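Putative pyridoxal phosphate-dependent transferase (Clostridium difficile, PDB 4DQ6) binds pyridoxal-5'-phosphate and is a putative transferase of the class I and II aminotransferase family. Local coordinates at residues A[48-53]-A[240-245]; A[84-89]-A[232-237]; A[156-161]-A[190-195]; A[308-311]-A[316-319]. All coordinates share one frame; numbering follows the deposited sequence.

How the interactions relate
Interactions 1 and 2 are neighbours, with centres about 18 Å apart: Ile-242 N probably hydrogen-bonds to Thr-237 O where the chain leaving strand 230-234 enters helix 237-240. Along the chain, interaction 3 is nested inside the loop closed by interaction 2, which lies inside that of interaction 1; interaction 4 follows in series. Interaction 2 belongs to strand 230-234 of the seven-stranded mixed sheet, and interaction 3 joins two helices packed around that sheet, its centre about 25 Å from that of interaction 2. Interaction 4, its centre about 34 to 35 Å from those of the others, sits by the separate four-stranded antiparallel sheet. The set thus samples both sheets, with interactions 1 and 2 nearer the pyridoxal-5'-phosphate.

Interaction 1: A[48-53]-A[240-245]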
loop_
_atom_site.group_PDB
_atom_site.type_symbol
_atom_site.label_atom_id
_atom_site.label_comp_id
_atom_site.label_asym_id
_atom_site.label_seq_id
_atom_site.Cartn_x
_atom_site.Cartn_y
_atom_site.Cartn_z
ATOM N N PRO A 48 -9.055 -22.178 -4.952
ATOM C CA PRO A 48 -7.841 -22.993 -4.916
ATOM C C PRO A 48 -6.675 -22.504 -5.754
ATOM O O PRO A 48 -5.525 -22.609 -5.343
ATOM C CB PRO A 48 -8.333 -24.338 -5.474
ATOM C CG PRO A 48 -9.764 -24.342 -5.225
ATOM C CD PRO A 48 -10.261 -22.938 -5.287
ATOM N N CYS A 49 -6.942 -21.962 -6.933
ATOM C CA CYS A 49 -5.876 -21.442 -7.752
ATOM C C CYS A 49 -5.116 -20.272 -7.105
ATOM O O CYS A 49 -3.904 -20.074 -7.307
ATOM C CB CYS A 49 -6.376 -21.029 -9.090
ATOM S SG CYS A 49 -7.677 -19.768 -9.038
ATOM N N ILE A 50 -5.866 -19.469 -6.361
ATOM C CA ILE A 50 -5.230 -18.338 -5.647
ATOM C C ILE A 50 -4.347 -18.857 -4.492
ATOM O O ILE A 50 -3.187 -18.482 -4.382
ATOM C CB ILE A 50 -6.280 -17.403 -5.115
ATOM C CG1 ILE A 50 -7.019 -16.768 -6.279
ATOM C CG2 ILE A 50 -5.638 -16.372 -4.166
ATOM C CD1 ILE A 50 -8.278 -16.038 -5.797
ATOM N N ILE A 51 -4.854 -19.838 -3.684
ATOM C CA ILE A 51 -4.066 -20.397 -2.585
ATOM C C ILE A 51 -2.790 -21.035 -3.165
ATOM O O ILE A 51 -1.696 -20.824 -2.634
ATOM C CB ILE A 51 -4.889 -21.391 -1.765
ATOM C CG1 ILE A 51 -6.120 -20.721 -1.147
ATOM C CG2 ILE A 51 -4.036 -22.032 -0.669
ATOM C CD1 ILE A 51 -7.148 -21.742 -0.667
ATOM N N ASP A 52 -2.911 -21.738 -4.293
ATOM C CA ASP A 52 -1.736 -22.412 -4.773
ATOM C C ASP A 52 -0.710 -21.425 -5.361
ATOM O O ASP A 52 0.492 -21.605 -5.234
ATOM C CB ASP A 52 -2.108 -23.457 -5.781
ATOM C CG ASP A 52 -1.091 -24.585 -5.811
ATOM O OD1 ASP A 52 -0.931 -25.357 -4.789
ATOM O OD2 ASP A 52 -0.447 -24.713 -6.849
ATOM N N SER A 53 -1.175 -20.331 -5.960
ATOM C CA SER A 53 -0.252 -19.284 -6.448
ATOM C C SER A 53 0.523 -18.670 -5.261
ATOM O O SER A 53 1.740 -18.380 -5.335
ATOM C CB SER A 53 -0.986 -18.141 -7.224
ATOM O OG SER A 53 -1.725 -17.145 -6.430
ATOM N N PHE A 240 -12.915 -11.989 -5.581
ATOM C CA PHE A 240 -12.231 -13.182 -5.171
ATOM C C PHE A 240 -11.897 -13.191 -3.691
ATOM O O PHE A 240 -11.246 -14.120 -3.230
ATOM C CB PHE A 240 -10.947 -13.446 -5.996
ATOM C CG PHE A 240 -11.234 -13.745 -7.422
ATOM C CD1 PHE A 240 -11.688 -14.981 -7.759
ATOM C CD2 PHE A 240 -11.110 -12.777 -8.408
ATOM C CE1 PHE A 240 -11.975 -15.322 -9.068
ATOM C CE2 PHE A 240 -11.435 -13.088 -9.721
ATOM C CZ PHE A 240 -11.791 -14.385 -10.067
ATOM N N ASN A 241 -12.386 -12.264 -2.899
ATOM C CA ASN A 241 -12.134 -12.219 -1.459
ATOM C C ASN A 241 -10.682 -12.109 -1.081
ATOM O O ASN A 241 -10.193 -12.905 -0.208
ATOM C CB ASN A 241 -12.722 -13.436 -0.767
ATOM C CG ASN A 241 -12.937 -13.213 0.704
ATOM O OD1 ASN A 241 -13.098 -12.097 1.185
ATOM N ND2 ASN A 241 -13.025 -14.278 1.412
ATOM N N ILE A 242 -9.964 -11.222 -1.765
ATOM C CA ILE A 242 -8.537 -11.017 -1.494
ATOM C C ILE A 242 -8.241 -9.522 -1.172
ATOM O O ILE A 242 -7.148 -9.046 -1.425
ATOM C CB ILE A 242 -7.636 -11.579 -2.633
ATOM C CG1 ILE A 242 -7.956 -10.986 -3.996
ATOM C CG2 ILE A 242 -7.720 -13.117 -2.625
ATOM C CD1 ILE A 242 -7.056 -11.484 -5.135
ATOM N N ALA A 243 -9.135 -8.901 -0.417
ATOM C CA ALA A 243 -8.943 -7.464 0.015
ATOM C C ALA A 243 -7.691 -7.359 0.888
ATOM O O ALA A 243 -7.009 -6.339 0.880
ATOM C CB ALA A 243 -10.151 -6.904 0.744
ATOM N N GLY A 244 -7.401 -8.416 1.647
ATOM C CA GLY A 244 -6.222 -8.492 2.492
ATOM C C GLY A 244 -4.912 -8.502 1.740
ATOM O O GLY A 244 -3.854 -8.266 2.355
ATOM N N LEU A 245 -4.949 -8.829 0.435
ATOM C CA LEU A 245 -3.729 -8.808 -0.371
ATOM C C LEU A 245 -3.460 -7.444 -0.982
ATOM O O LEU A 245 -2.324 -7.171 -1.307
ATOM C CB LEU A 245 -3.723 -9.901 -1.449
ATOM C CG LEU A 245 -4.015 -11.311 -0.948
ATOM C CD1 LEU A 245 -3.912 -12.365 -2.052
ATOM C CD2 LEU A 245 -3.038 -11.641 0.154
#
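Ile-50 reaches from helix 48-58 to the start of segment 240-245 and makes the tightest touch there with its outermost methyl. CD1 of Ile-50 lies 3.7 Å from Phe-240 CB and stays close to the first ring atoms, with Phe-240 CD1 at 4.1 Å. An extended outer bond (chi2 168°) carries this methyl well clear of the helix backbone, and it meets the base of the phenylalanine side chain rather than its far end. The other branch of Ile-50 packs less closely: its CG2 is 4.2 Å from CG2 of Ile-242. Looser still is the approach of Leu-245, whose CD1 stops 4.8 Å from Ile-50 CG2. In the fold of this aminotransferase family, segment 240-245 lies in the loop from helix 237-240, which carries Lys-238 of the pyridoxal-5'-phosphate pocket, to strand 248-251 of the large mixed sheet; the Ile-242 side chain is about 10 Å from the bound pyridoxal-5'-phosphate. Helix 275-287 borders the same contact, touching Ser-53, Phe-240 and Leu-245. On the helix 48-58 side, Ser-53 OG donates a 2.8 Å hydrogen bond to Ile-50 O, in the carbonyl plane and on a lone pair. The three touching residues are buried, whereas Pro-48 and Asp-52 of the same helix are exposed and stand well away from segment 240-245. Within the same loop, Ala-243 packs on Tyr-65 of the second subunit.

Interaction 2: A[84-89]-A[232-237]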
loop_
_atom_site.group_PDB
_atom_site.type_symbol
_atom_site.label_atom_id
_atom_site.label_comp_id
_atom_site.label_asym_id
_atom_site.label_seq_id
_atom_site.Cartn_x
_atom_site.Cartn_y
_atom_site.Cartn_z
ATOM N N HIS A 84 -16.489 -8.842 -19.998
ATOM C CA HIS A 84 -17.315 -7.638 -20.183
ATOM C C HIS A 84 -17.351 -7.166 -21.596
ATOM O O HIS A 84 -18.001 -6.150 -21.881
ATOM C CB HIS A 84 -16.825 -6.527 -19.316
ATOM C CG HIS A 84 -16.698 -6.898 -17.878
ATOM N ND1 HIS A 84 -17.728 -7.418 -17.181
ATOM C CD2 HIS A 84 -15.653 -6.770 -17.001
ATOM C CE1 HIS A 84 -17.324 -7.664 -15.925
ATOM N NE2 HIS A 84 -16.053 -7.272 -15.822
ATOM N N ASN A 85 -16.680 -7.840 -22.507
ATOM C CA ASN A 85 -16.600 -7.400 -23.901
ATOM C C ASN A 85 -16.073 -5.970 -24.014
ATOM O O ASN A 85 -16.474 -5.215 -24.901
ATOM C CB ASN A 85 -17.972 -7.503 -24.574
ATOM C CG ASN A 85 -17.866 -7.789 -26.054
ATOM O OD1 ASN A 85 -16.981 -8.552 -26.536
ATOM N ND2 ASN A 85 -18.796 -7.201 -26.819
ATOM N N TRP A 86 -15.116 -5.639 -23.180
ATOM C CA TRP A 86 -14.508 -4.325 -23.171
ATOM C C TRP A 86 -13.042 -4.507 -23.502
ATOM O O TRP A 86 -12.290 -5.123 -22.715
ATOM C CB TRP A 86 -14.686 -3.711 -21.799
ATOM C CG TRP A 86 -14.141 -2.334 -21.703
ATOM C CD1 TRP A 86 -13.983 -1.415 -22.711
ATOM C CD2 TRP A 86 -13.709 -1.680 -20.496
ATOM N NE1 TRP A 86 -13.450 -0.242 -22.216
ATOM C CE2 TRP A 86 -13.304 -0.346 -20.873
ATOM C CE3 TRP A 86 -13.642 -2.061 -19.165
ATOM C CZ2 TRP A 86 -12.763 0.524 -19.951
ATOM C CZ3 TRP A 86 -13.103 -1.156 -18.246
ATOM C CH2 TRP A 86 -12.729 0.099 -18.640
ATOM N N LYS A 87 -12.644 -4.024 -24.665
ATOM C CA LYS A 87 -11.252 -4.091 -25.070
ATOM C C LYS A 87 -10.523 -2.854 -24.587
ATOM O O LYS A 87 -10.850 -1.730 -24.983
ATOM C CB LYS A 87 -11.084 -4.185 -26.594
ATOM C CG LYS A 87 -9.601 -4.336 -27.047
ATOM C CD LYS A 87 -9.008 -5.732 -26.720
ATOM C CE LYS A 87 -9.766 -6.873 -27.436
ATOM N NZ LYS A 87 -9.170 -8.244 -27.574
ATOM N N ILE A 88 -9.552 -3.068 -23.708
ATOM C CA ILE A 88 -8.666 -2.004 -23.231
ATOM C C ILE A 88 -7.235 -2.263 -23.689
ATOM O O ILE A 88 -6.920 -3.338 -24.249
ATOM C CB ILE A 88 -8.693 -1.861 -21.690
ATOM C CG1 ILE A 88 -8.095 -3.087 -20.946
ATOM C CG2 ILE A 88 -10.128 -1.622 -21.202
ATOM C CD1 ILE A 88 -7.515 -2.738 -19.536
ATOM N N LYS A 89 -6.378 -1.254 -23.502
ATOM C CA LYS A 89 -4.951 -1.423 -23.745
ATOM C C LYS A 89 -4.260 -1.536 -22.394
ATOM O O LYS A 89 -4.606 -0.824 -21.468
ATOM C CB LYS A 89 -4.401 -0.241 -24.504
ATOM C CG LYS A 89 -4.975 -0.161 -25.928
ATOM C CD LYS A 89 -4.445 1.068 -26.656
ATOM C CE LYS A 89 -5.153 1.300 -27.985
ATOM N NZ LYS A 89 -4.820 0.287 -29.020
ATOM N N THR A 232 -11.908 4.492 -14.825
ATOM C CA THR A 232 -12.539 3.311 -14.208
ATOM C C THR A 232 -11.664 2.611 -13.206
ATOM O O THR A 232 -10.480 2.356 -13.470
ATOM C CB THR A 232 -12.894 2.288 -15.291
ATOM O OG1 THR A 232 -13.639 2.950 -16.351
ATOM C CG2 THR A 232 -13.766 1.191 -14.787
ATOM N N CYS A 233 -12.203 2.355 -12.020
ATOM C CA CYS A 233 -11.500 1.623 -10.972
ATOM C C CYS A 233 -12.141 0.240 -10.847
ATOM O O CYS A 233 -13.360 0.146 -10.774
ATOM C CB CYS A 233 -11.589 2.302 -9.636
ATOM S SG CYS A 233 -10.873 3.940 -9.628
ATOM N N MET A 234 -11.310 -0.799 -10.868
ATOM C CA MET A 234 -11.709 -2.222 -10.712
ATOM C C MET A 234 -10.676 -2.929 -9.873
ATOM O O MET A 234 -9.613 -2.381 -9.620
ATOM C CB MET A 234 -11.894 -2.925 -12.027
ATOM C CG MET A 234 -13.147 -2.462 -12.837
ATOM S SD MET A 234 -13.074 -3.191 -14.507
ATOM C CE MET A 234 -14.776 -2.953 -15.105
ATOM N N ALA A 235 -10.960 -4.167 -9.459
ATOM C CA ALA A 235 -10.006 -4.871 -8.618
ATOM C C ALA A 235 -10.443 -6.326 -8.608
ATOM O O ALA A 235 -11.616 -6.603 -8.835
ATOM C CB ALA A 235 -10.036 -4.366 -7.186
ATOM N N PRO A 236 -9.541 -7.273 -8.279
ATOM C CA PRO A 236 -9.933 -8.640 -8.000
ATOM C C PRO A 236 -10.444 -8.874 -6.595
ATOM O O PRO A 236 -10.851 -9.995 -6.274
ATOM C CB PRO A 236 -8.638 -9.372 -8.203
ATOM C CG PRO A 236 -7.592 -8.457 -7.730
ATOM C CD PRO A 236 -8.081 -7.125 -8.244
ATOM N N THR A 237 -10.406 -7.854 -5.739
ATOM C CA THR A 237 -10.524 -8.057 -4.313
ATOM C C THR A 237 -11.924 -8.432 -3.871
ATOM O O THR A 237 -12.082 -9.289 -3.020
ATOM C CB THR A 237 -10.028 -6.883 -3.481
ATOM O OG1 THR A 237 -10.702 -5.735 -3.950
ATOM C CG2 THR A 237 -8.550 -6.682 -3.657
#
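Trp-86 and Thr-232 approach each other from opposite directions, the indole arriving with the far corner of its six-membered ring. Its CH2 atom sits 3.8 Å from Thr-232 OG1 and 4.0 Å from Thr-232 CB, with the threonine methyl only slightly farther off. The indole is sent across by a first torsion that sets CG opposite the backbone N (chi1 -178°). Met-234, two residues on along the strand, comes in at a slant to the indole: its terminal CE methyl lies 4.0 Å from Trp-86 CZ3. Because the methionine chain is stretched out beyond CG (chi2 171°), that methyl also reaches the imidazole of His-84, 4.4 Å from CD2. CE therefore lies near two aromatic rings at once. Strand 230-234 is an inner strand of the seven-stranded mixed sheet of the aminotransferase fold, antiparallel to strand 248-251 and parallel to strand 199-203, and the contact ties it to the loop that leads from helix 70-84 into strand 93-96, outermost within this chain. The Met-234 side chain is about 10 Å from the bound pyridoxal-5'-phosphate. Ile-88 CG2 lies over one face of the Trp-86 ring, 3.4 Å above its plane and over its centre, which probably helps hold the tilt of the indole. Leu-80 of helix 70-84 touches both Trp-86 and Met-234, while the imidazole of His-84 meets that of His-216 edge-to-face.

Interaction 3: A[156-161]-A[190-195]; sequences EDIENK and GDICLK
Ile-192 is the side chain that helix 183-195 presents to helix 155-161, where it meets two consecutive residues, Ile-158 and Glu-159. Its CG2 lies 4.1 Å from CG2 of Ile-158, methyl to methyl, the two side chains slanting across each other. Glu-159 supplies the rest of the contact. Its carboxylate oxygen OE2 comes within 3.7 Å of Ile-192 CG1, and its CG methylene lies 4.1 Å from Ile-192 CD1. The glutamate is folded at its second torsion (chi2 -80°), which turns an acid whose CB bond does not aim at the partner helix back over the isoleucine; its aliphatic part and one oxygen flank the apolar side chain. The other oxygen, OE1, is hydrogen-bonded to NE2 of His-196, just past the end of helix 183-195, and this probably steadies the bend. Lys-195 NZ remains 6.2 Å from Glu-159 OE2, too far for a salt bridge, although its charge may still favour the ionised acid. Farther out, Lys-161 NZ forms a salt bridge with Asp-157 OD2, one turn earlier, at 2.7 Å, on the syn lone pair of that oxygen, and the same groups bind Ile-140 O and Ser-141 OG, fastening helix 155-161 to the end of strand 137-140. Ile-158 also rests on Met-118 of strand 116-119. Helix 155-161 leads into strand 165-171, and helix 183-195 connects that strand to its parallel neighbour 199-203: the crossover helix of a beta-alpha-beta unit packed against the helix that precedes its first strand, as expected of the alpha/beta sheet in this aminotransferase fold.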
loop_
_atom_site.group_PDB
_atom_site.type_symbol
_atom_site.label_atom_id
_atom_site.label_comp_id
_atom_site.label_asym_id
_atom_site.label_seq_id
_atom_site.Cartn_x
_atom_site.Cartn_y
_atom_site.Cartn_z
ATOM N N GLU A 156 -33.262 14.416 -13.537
ATOM C CA GLU A 156 -33.655 15.806 -13.361
ATOM C C GLU A 156 -32.844 16.433 -12.233
ATOM O O GLU A 156 -32.389 17.566 -12.362
ATOM C CB GLU A 156 -35.172 15.929 -13.048
ATOM C CG GLU A 156 -35.714 17.353 -12.968
ATOM C CD GLU A 156 -37.202 17.421 -12.610
ATOM O OE1 GLU A 156 -37.884 18.358 -13.070
ATOM O OE2 GLU A 156 -37.677 16.534 -11.866
ATOM N N ASP A 157 -32.681 15.720 -11.119
ATOM C CA ASP A 157 -31.953 16.275 -9.971
ATOM C C ASP A 157 -30.484 16.511 -10.310
ATOM O O ASP A 157 -29.919 17.569 -9.945
ATOM C CB ASP A 157 -32.099 15.379 -8.739
ATOM C CG ASP A 157 -31.564 16.004 -7.497
ATOM O OD1 ASP A 157 -32.128 17.031 -7.009
ATOM O OD2 ASP A 157 -30.530 15.499 -7.023
ATOM N N ILE A 158 -29.886 15.555 -11.034
ATOM C CA ILE A 158 -28.487 15.644 -11.496
ATOM C C ILE A 158 -28.329 16.903 -12.346
ATOM O O ILE A 158 -27.459 17.754 -12.080
ATOM C CB ILE A 158 -28.106 14.474 -12.380
ATOM C CG1 ILE A 158 -28.070 13.180 -11.544
ATOM C CG2 ILE A 158 -26.728 14.672 -12.958
ATOM C CD1 ILE A 158 -27.823 11.882 -12.332
ATOM N N GLU A 159 -29.203 17.047 -13.342
ATOM C CA GLU A 159 -29.232 18.265 -14.185
ATOM C C GLU A 159 -29.363 19.547 -13.374
ATOM O O GLU A 159 -28.642 20.557 -13.640
ATOM C CB GLU A 159 -30.415 18.176 -15.149
ATOM C CG GLU A 159 -30.140 17.378 -16.404
ATOM C CD GLU A 159 -29.369 18.168 -17.460
ATOM O OE1 GLU A 159 -28.970 19.324 -17.218
ATOM O OE2 GLU A 159 -29.153 17.603 -18.551
ATOM N N ASN A 160 -30.245 19.521 -12.382
ATOM C CA ASN A 160 -30.535 20.704 -11.567
ATOM C C ASN A 160 -29.335 21.140 -10.710
ATOM O O ASN A 160 -29.196 22.294 -10.344
ATOM C CB ASN A 160 -31.709 20.417 -10.638
ATOM C CG ASN A 160 -33.054 20.786 -11.254
ATOM O OD1 ASN A 160 -33.126 21.025 -12.459
ATOM N ND2 ASN A 160 -34.129 20.725 -10.468
ATOM N N LYS A 161 -28.479 20.180 -10.376
ATOM C CA LYS A 161 -27.350 20.407 -9.473
ATOM C C LYS A 161 -25.987 20.391 -10.176
ATOM O O LYS A 161 -24.967 20.502 -9.495
ATOM C CB LYS A 161 -27.351 19.368 -8.335
ATOM C CG LYS A 161 -28.553 19.368 -7.412
ATOM C CD LYS A 161 -28.461 18.271 -6.354
ATOM C CE LYS A 161 -29.678 18.221 -5.463
ATOM N NZ LYS A 161 -29.878 16.898 -4.802
ATOM N N GLY A 190 -24.153 9.545 -18.926
ATOM C CA GLY A 190 -22.903 9.937 -19.525
ATOM C C GLY A 190 -23.128 11.091 -20.491
ATOM O O GLY A 190 -22.248 11.903 -20.668
ATOM N N ASP A 191 -24.310 11.132 -21.091
ATOM C CA ASP A 191 -24.664 12.253 -21.970
ATOM C C ASP A 191 -24.757 13.538 -21.199
ATOM O O ASP A 191 -24.272 14.582 -21.663
ATOM C CB ASP A 191 -25.989 11.967 -22.659
ATOM C CG ASP A 191 -25.842 11.022 -23.806
ATOM O OD1 ASP A 191 -24.690 10.761 -24.230
ATOM O OD2 ASP A 191 -26.896 10.559 -24.321
ATOM N N ILE A 192 -25.391 13.494 -20.038
ATOM C CA ILE A 192 -25.437 14.666 -19.167
ATOM C C ILE A 192 -24.032 15.161 -18.838
ATOM O O ILE A 192 -23.693 16.313 -18.955
ATOM C CB ILE A 192 -26.227 14.371 -17.865
ATOM C CG1 ILE A 192 -27.717 14.177 -18.191
ATOM C CG2 ILE A 192 -26.086 15.520 -16.870
ATOM C CD1 ILE A 192 -28.535 13.686 -17.013
ATOM N N CYS A 193 -23.165 14.243 -18.462
ATOM C CA CYS A 193 -21.848 14.636 -18.001
ATOM C C CYS A 193 -20.991 15.164 -19.150
ATOM O O CYS A 193 -20.316 16.187 -18.986
ATOM C CB CYS A 193 -21.171 13.466 -17.312
ATOM S SG CYS A 193 -21.851 13.095 -15.689
ATOM N N LEU A 194 -21.030 14.493 -20.293
ATOM C CA LEU A 194 -20.323 14.992 -21.490
ATOM C C LEU A 194 -20.770 16.413 -21.782
ATOM O O LEU A 194 -19.930 17.293 -22.078
ATOM C CB LEU A 194 -20.682 14.145 -22.703
ATOM C CG LEU A 194 -19.820 12.981 -23.157
ATOM C CD1 LEU A 194 -20.557 12.121 -24.176
ATOM C CD2 LEU A 194 -18.534 13.560 -23.757
ATOM N N LYS A 195 -22.083 16.638 -21.716
ATOM C CA LYS A 195 -22.660 17.924 -22.105
ATOM C C LYS A 195 -22.104 19.044 -21.243
ATOM O O LYS A 195 -21.853 20.157 -21.726
ATOM C CB LYS A 195 -24.199 17.873 -21.983
ATOM C CG LYS A 195 -24.987 18.884 -22.781
ATOM C CD LYS A 195 -26.396 18.344 -23.051
ATOM C CE LYS A 195 -27.488 19.362 -22.801
ATOM N NZ LYS A 195 -27.553 20.344 -23.934
#

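Interaction 4: A[308-311]-A[316-319]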
loop_
_atom_site.group_PDB
_atom_site.type_symbol
_atom_site.label_atom_id
_atom_site.label_comp_id
_atom_site.label_asym_id
_atom_site.label_seq_id
_atom_site.Cartn_x
_atom_site.Cartn_y
_atom_site.Cartn_z
ATOM N N LYS A 308 -36.898 -15.247 0.741
ATOM C CA LYS A 308 -38.017 -16.125 1.124
ATOM C C LYS A 308 -38.192 -16.148 2.656
ATOM O O LYS A 308 -39.309 -15.986 3.174
ATOM C CB LYS A 308 -37.782 -17.513 0.551
ATOM C CG LYS A 308 -38.842 -18.561 0.902
ATOM C CD LYS A 308 -38.555 -19.904 0.242
ATOM C CE LYS A 308 -39.140 -21.052 1.057
ATOM N NZ LYS A 308 -40.627 -20.982 1.021
ATOM N N TYR A 309 -37.077 -16.274 3.386
ATOM C CA TYR A 309 -37.120 -16.286 4.833
ATOM C C TYR A 309 -37.693 -14.997 5.396
ATOM O O TYR A 309 -38.581 -15.028 6.230
ATOM C CB TYR A 309 -35.740 -16.534 5.434
ATOM C CG TYR A 309 -35.772 -16.841 6.879
ATOM C CD1 TYR A 309 -35.838 -15.855 7.850
ATOM C CD2 TYR A 309 -35.708 -18.175 7.298
ATOM C CE1 TYR A 309 -35.878 -16.185 9.225
ATOM C CE2 TYR A 309 -35.765 -18.491 8.639
ATOM C CZ TYR A 309 -35.811 -17.498 9.586
ATOM O OH TYR A 309 -35.883 -17.807 10.918
ATOM N N ILE A 310 -37.239 -13.852 4.867
ATOM C CA ILE A 310 -37.724 -12.547 5.353
ATOM C C ILE A 310 -39.223 -12.393 5.042
ATOM O O ILE A 310 -40.011 -11.982 5.914
ATOM C CB ILE A 310 -36.952 -11.337 4.728
ATOM C CG1 ILE A 310 -35.501 -11.271 5.243
ATOM C CG2 ILE A 310 -37.654 -10.013 5.019
ATOM C CD1 ILE A 310 -34.564 -10.485 4.341
ATOM N N ASN A 311 -39.630 -12.756 3.835
ATOM C CA ASN A 311 -41.024 -12.589 3.435
ATOM C C ASN A 311 -41.968 -13.489 4.209
ATOM O O ASN A 311 -43.097 -13.118 4.517
ATOM C CB ASN A 311 -41.179 -12.806 1.916
ATOM C CG ASN A 311 -40.559 -11.690 1.071
ATOM O OD1 ASN A 311 -40.293 -10.558 1.525
ATOM N ND2 ASN A 311 -40.329 -12.006 -0.177
ATOM N N LYS A 316 -42.971 -7.597 7.945
ATOM C CA LYS A 316 -42.908 -6.129 8.061
ATOM C C LYS A 316 -41.666 -5.538 7.358
ATOM O O LYS A 316 -41.680 -4.372 6.941
ATOM C CB LYS A 316 -42.979 -5.661 9.516
ATOM C CG LYS A 316 -44.391 -5.762 10.128
ATOM C CD LYS A 316 -44.353 -5.864 11.633
ATOM C CE LYS A 316 -45.753 -5.908 12.227
ATOM N NZ LYS A 316 -45.729 -6.230 13.696
ATOM N N LEU A 317 -40.616 -6.343 7.184
ATOM C CA LEU A 317 -39.437 -5.898 6.472
ATOM C C LEU A 317 -39.706 -5.985 4.971
ATOM O O LEU A 317 -40.496 -6.811 4.497
ATOM C CB LEU A 317 -38.222 -6.780 6.768
ATOM C CG LEU A 317 -37.893 -6.927 8.264
ATOM C CD1 LEU A 317 -36.606 -7.690 8.441
ATOM C CD2 LEU A 317 -37.876 -5.581 9.023
ATOM N N LYS A 318 -39.013 -5.142 4.236
ATOM C CA LYS A 318 -39.145 -5.087 2.782
ATOM C C LYS A 318 -37.750 -5.166 2.134
ATOM O O LYS A 318 -36.829 -4.505 2.561
ATOM C CB LYS A 318 -39.855 -3.795 2.345
ATOM C CG LYS A 318 -41.326 -3.665 2.826
ATOM C CD LYS A 318 -42.051 -5.003 2.629
ATOM C CE LYS A 318 -43.571 -4.983 2.755
ATOM N NZ LYS A 318 -44.011 -5.363 4.119
ATOM N N VAL A 319 -37.646 -5.939 1.071
ATOM C CA VAL A 319 -36.347 -6.250 0.441
ATOM C C VAL A 319 -36.626 -6.523 -1.041
ATOM O O VAL A 319 -37.593 -7.192 -1.371
ATOM C CB VAL A 319 -35.635 -7.422 1.130
ATOM C CG1 VAL A 319 -36.512 -8.651 1.122
ATOM C CG2 VAL A 319 -34.236 -7.648 0.545
HETATM O O HOH W 1 -39.247 -9.452 -1.745
HETATM O O HOH W 2 -40.123 -7.601 0.571
HETATM O O HOH W 3 -40.995 -9.378 4.260
#
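Ile-310 turns its CB from helix 289-313 toward segment 316-319, and from there its two branches part. The short branch, CG2, sits opposite the backbone N and presses on Leu-317 CB at 3.7 Å, the two side chains crossing at about a right angle. The long branch leaves through CG1, which points away from the carbonyl carbon (chi1 -69°), and ends in CD1, which reaches Val-319 CG1 at 4.2 Å. Leu-317 and Val-319 thus take one branch each, and both also lean on Val-330 of strand 327-331, so the isoleucine is wedged against the same apolar layer; Leu-328 of that strand touches it too. Beside this apolar part lies a wet one. Asn-311, the exposed neighbour of Ile-310, faces the backbone of Val-319 through water. Its ND2 donates to water 1 at 3.2 Å, and that water donates to Val-319 O at 2.8 Å. At the oxygen end of the amide, water 2 donates to Asn-311 OD1 at 3.1 Å and accepts from Val-319 N at 3.0 Å. The amide thereby serves, at one remove, both the N-H and the C=O of a single residue, Val-319. Lys-318, next to it, pairs its backbone with Asp-331 instead. The short, weakly bonded strand 318-319 is outermost, within this chain, in the four-stranded antiparallel sheet: a long helix is followed by a short turn into an outer strand, the helix packing on the edge of the smaller sheet of this aminotransferase fold.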